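Local coordinates for protein ALDH21) (PDB 5MZ5) that oxidises succinic semialdehyde with NADP(+) as coenzyme and is a member of the aldehyde dehydrogenase family, at residues A[264-267]-A[268-271]; A[248-251]-A[252-256]. One frame throughout, in Å; residues are numbered along the deposited sequence.

In the fold
Both contacts are local and follow one another along the chain without nesting or crossing. After strand 239-241 the chain passes through contact 2, residues 248-256. A turn there closes into the short helix 251-254, which leads on to strand 260-264. Contact 1, residues 264-271, begins at the end of that strand and turns into helix 267-276. The two centres lie about 15 Å apart, and the nearest atoms are about 7 Å apart, without touching. Helix 267-276 still joins the two regions, because its Arg276 and Met273 meet side chains of contact 2. Contact 2 lies on the link between two strands of the Rossmann-type sheet, and contact 1 carries the NADP(+)-binding Ser266.

Contact 1 of 2, residues A[264-267]-A[268-271]; sequences TGSG and PIGW
Ser266 turns OG opposite its backbone N (chi1 -174°), which lays the hydroxyl against the ring of Pro268, with OG 3.3 Å from Pro268 CD. Ser266 sits at the N-cap position of the helix, yet its side chain makes no capping bond. Its CB instead meets the side chain of Ile269, 3.9 Å from Ile269 CG1. Ile269 CB lies 3.5 Å from Ser266 O.

The backbone closes the first helical turn. Gly270 N donates to Ser266 O at 2.9 Å. Trp271 N donates to Gly267 O, also at 2.9 Å, in a nearly straight bond (177° at the hydrogen). Trp271 CG stands opposite its own carbonyl carbon (chi1 -66°). This sets the indole back beside the carbonyl of Gly267, and Trp271 CD1 comes to 3.2 Å from Gly267 O, obliquely to the ring. The indole also touches Leu286, its NE1 gives a weak hydrogen bond to Asp486 O, and Lys279 of the second subunit makes a cation-pi contact with it. Replacing Trp271 with an alanine would probably open a gap beside Leu286 and leave that lysine without its aromatic partner.

Gly265, Gly267 and Gly270 match a GxGxxG spacing, but the loop follows strand 260-264 rather than the first strand of the fold, as in the glycine-rich coenzyme loop of aldehyde dehydrogenases. Ser266 binds NADP(+) in another structure of this protein, as does Leu286. The NADP(+) contact of Ser266 places the start of this helix beside the coenzyme.

The segment is a strand-turn-helix unit. Thr264 ends strand 260-264 and is backbone-bonded to Val185, at the end of strand 182-185. Gly265 is bonded in the same way to Glu285 of strand 281-285. Helix 267-276 starts just beyond a strand that runs parallel between these two neighbours.

Contact 2 of 2, residues A[248-251]-A[252-256]; sequences DADM and FTVDE
A type I beta turn, Asp248 to Met251, runs straight into the one-turn helix 251-254 between strands 239-241 and 260-264 of the Rossmann-type sheet. Phe252 N donates to Ala249 O at 3.2 Å, from above the carbonyl plane. The same oxygen lies in plane at the edge of the Phe252 ring, 3.7 Å from Phe252 CD1. That ring packs on Val210 and on Lys212, an NADP(+)-binding residue of strand 209-212.

Asp250 O is gripped twice. Val254 N reaches it nearly head-on at 3.1 Å. Thr253 N comes from above the carbonyl plane at 2.9 Å, with a more bent bond (141° at the hydrogen). The helix then ends, and Asp255 N donates to Met251 O at 3.2 Å as Asp255 leaves helical angles. The Asp255 carboxylate pairs with Arg257 in a salt bridge.

Asp250 holds CG opposite its backbone N (chi1 -162°), which sets the carboxylate beside Val254. The two side chains meet at about a right angle, with Asp250 OD2 3.4 Å from Val254 CG1. The other oxygen, OD1, forms a salt bridge with Arg276 of helix 267-276. A water also donates to Asp250 OD1 at 2.9 Å and is hydrogen-bonded to Thr253 OG1 at 3.0 Å.

Contact 1 of 2, residues A[264-267]-A[268-271]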
loop_
_atom_site.group_PDB
_atom_site.type_symbol
_atom_site.label_atom_id
_atom_site.label_comp_id
_atom_site.label_asym_id
_atom_site.label_seq_id
_atom_site.Cartn_x
_atom_site.Cartn_y
_atom_site.Cartn_z
ATOM N N THR A 264 16.578 22.903 -6.697
ATOM C CA THR A 264 17.470 22.054 -7.490
ATOM C C THR A 264 18.587 22.965 -7.978
ATOM O O THR A 264 18.320 23.980 -8.625
ATOM C CB THR A 264 16.790 21.307 -8.629
ATOM O OG1 THR A 264 15.789 20.456 -8.082
ATOM C CG2 THR A 264 17.790 20.433 -9.422
ATOM N N GLY A 265 19.811 22.619 -7.617
ATOM C CA GLY A 265 20.978 23.404 -8.008
ATOM C C GLY A 265 22.219 23.111 -7.203
ATOM O O GLY A 265 22.392 21.997 -6.700
ATOM N N SER A 266 23.089 24.127 -7.092
ATOM C CA SER A 266 24.360 24.077 -6.376
ATOM C C SER A 266 24.204 23.788 -4.880
ATOM O O SER A 266 23.411 24.438 -4.206
ATOM C CB SER A 266 25.137 25.372 -6.598
ATOM O OG SER A 266 26.426 25.296 -6.020
ATOM N N GLY A 267 24.980 22.816 -4.396
ATOM C CA GLY A 267 25.019 22.374 -3.007
ATOM C C GLY A 267 25.234 23.486 -2.000
ATOM O O GLY A 267 24.388 23.653 -1.120
ATOM N N PRO A 268 26.327 24.307 -2.113
ATOM C CA PRO A 268 26.540 25.380 -1.123
ATOM C C PRO A 268 25.390 26.379 -1.047
ATOM O O PRO A 268 25.046 26.839 0.039
ATOM C CB PRO A 268 27.853 26.040 -1.579
ATOM C CG PRO A 268 28.535 25.009 -2.382
ATOM C CD PRO A 268 27.447 24.240 -3.076
ATOM N N ILE A 269 24.785 26.691 -2.207
ATOM C CA ILE A 269 23.639 27.596 -2.328
ATOM C C ILE A 269 22.429 26.946 -1.631
ATOM O O ILE A 269 21.783 27.594 -0.806
ATOM C CB ILE A 269 23.352 27.931 -3.836
ATOM C CG1 ILE A 269 24.576 28.643 -4.532
ATOM C CG2 ILE A 269 22.025 28.699 -4.037
ATOM C CD1 ILE A 269 25.056 29.962 -3.970
ATOM N N GLY A 270 22.170 25.681 -1.959
ATOM C CA GLY A 270 21.053 24.901 -1.421
ATOM C C GLY A 270 21.077 24.732 0.081
ATOM O O GLY A 270 20.091 25.046 0.747
ATOM N N TRP A 271 22.215 24.270 0.626
ATOM C CA TRP A 271 22.363 24.118 2.077
ATOM C C TRP A 271 22.172 25.427 2.832
ATOM O O TRP A 271 21.570 25.428 3.893
ATOM C CB TRP A 271 23.698 23.433 2.447
ATOM C CG TRP A 271 23.762 22.002 1.985
ATOM C CD1 TRP A 271 24.674 21.457 1.127
ATOM C CD2 TRP A 271 22.853 20.943 2.331
ATOM N NE1 TRP A 271 24.428 20.119 0.963
ATOM C CE2 TRP A 271 23.319 19.771 1.695
ATOM C CE3 TRP A 271 21.709 20.863 3.148
ATOM C CZ2 TRP A 271 22.687 18.531 1.855
ATOM C CZ3 TRP A 271 21.077 19.636 3.299
ATOM C CH2 TRP A 271 21.555 18.493 2.649
#

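Contact 2 of 2, residues A[248-251]-A[252-256]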
loop_
_atom_site.group_PDB
_atom_site.type_symbol
_atom_site.label_atom_id
_atom_site.label_comp_id
_atom_site.label_asym_id
_atom_site.label_seq_id
_atom_site.Cartn_x
_atom_site.Cartn_y
_atom_site.Cartn_z
ATOM N N ASP A 248 16.520 40.494 -5.213
ATOM C CA ASP A 248 15.230 39.985 -4.769
ATOM C C ASP A 248 15.135 38.467 -4.674
ATOM O O ASP A 248 14.109 37.960 -4.225
ATOM C CB ASP A 248 14.116 40.513 -5.683
ATOM C CG ASP A 248 14.069 42.022 -5.827
ATOM O OD1 ASP A 248 13.999 42.711 -4.785
ATOM O OD2 ASP A 248 14.076 42.514 -6.994
ATOM N N ALA A 249 16.185 37.740 -5.081
ATOM C CA ALA A 249 16.211 36.270 -5.060
ATOM C C ALA A 249 15.919 35.651 -3.684
ATOM O O ALA A 249 15.275 34.606 -3.619
ATOM C CB ALA A 249 17.535 35.757 -5.612
ATOM N N ASP A 250 16.345 36.320 -2.599
ATOM C CA ASP A 250 16.169 35.884 -1.206
ATOM C C ASP A 250 14.706 35.685 -0.777
ATOM O O ASP A 250 14.450 34.873 0.111
ATOM C CB ASP A 250 16.899 36.830 -0.224
ATOM C CG ASP A 250 17.122 36.201 1.140
ATOM O OD1 ASP A 250 17.637 35.061 1.190
ATOM O OD2 ASP A 250 16.747 36.834 2.156
ATOM N N MET A 251 13.753 36.383 -1.429
ATOM C CA MET A 251 12.311 36.251 -1.169
ATOM C C MET A 251 11.831 34.790 -1.318
ATOM O O MET A 251 11.024 34.322 -0.518
ATOM C CB MET A 251 11.509 37.175 -2.097
ATOM C CG MET A 251 11.797 38.666 -1.870
ATOM S SD MET A 251 10.754 39.732 -2.885
ATOM C CE MET A 251 9.166 39.511 -2.053
ATOM N N PHE A 252 12.416 34.056 -2.285
ATOM C CA PHE A 252 12.123 32.653 -2.551
ATOM C C PHE A 252 12.569 31.734 -1.412
ATOM O O PHE A 252 12.026 30.628 -1.251
ATOM C CB PHE A 252 12.752 32.231 -3.884
ATOM C CG PHE A 252 11.957 32.763 -5.051
ATOM C CD1 PHE A 252 12.187 34.053 -5.549
ATOM C CD2 PHE A 252 10.954 31.996 -5.636
ATOM C CE1 PHE A 252 11.426 34.555 -6.614
ATOM C CE2 PHE A 252 10.198 32.500 -6.695
ATOM C CZ PHE A 252 10.428 33.776 -7.167
ATOM N N THR A 253 13.552 32.199 -0.616
ATOM C CA THR A 253 14.077 31.450 0.511
ATOM C C THR A 253 13.320 31.731 1.822
ATOM O O THR A 253 12.830 30.805 2.454
ATOM C CB THR A 253 15.600 31.701 0.633
ATOM O OG1 THR A 253 16.224 31.173 -0.529
ATOM C CG2 THR A 253 16.217 31.084 1.896
ATOM N N VAL A 254 13.249 32.996 2.220
ATOM C CA VAL A 254 12.786 33.454 3.533
ATOM C C VAL A 254 11.284 33.744 3.683
ATOM O O VAL A 254 10.795 33.753 4.820
ATOM C CB VAL A 254 13.617 34.685 3.995
ATOM C CG1 VAL A 254 15.114 34.379 3.938
ATOM C CG2 VAL A 254 13.285 35.945 3.187
ATOM N N ASP A 255 10.570 34.029 2.588
ATOM C CA ASP A 255 9.168 34.434 2.693
ATOM C C ASP A 255 8.288 33.413 3.426
ATOM O O ASP A 255 8.219 32.248 3.048
ATOM C CB ASP A 255 8.568 34.826 1.338
ATOM C CG ASP A 255 7.435 35.803 1.533
ATOM O OD1 ASP A 255 6.329 35.362 1.869
ATOM O OD2 ASP A 255 7.677 37.008 1.422
ATOM N N GLU A 256 7.655 33.872 4.502
ATOM C CA GLU A 256 6.819 33.073 5.398
ATOM C C GLU A 256 5.496 32.638 4.768
ATOM O O GLU A 256 4.866 31.714 5.289
ATOM C CB GLU A 256 6.574 33.810 6.726
ATOM C CG GLU A 256 7.841 34.089 7.530
ATOM C CD GLU A 256 7.648 34.827 8.842
ATOM O OE1 GLU A 256 8.427 35.770 9.118
ATOM O OE2 GLU A 256 6.727 34.449 9.603
HETATM O O HOH W 1 18.465 33.124 -0.772
#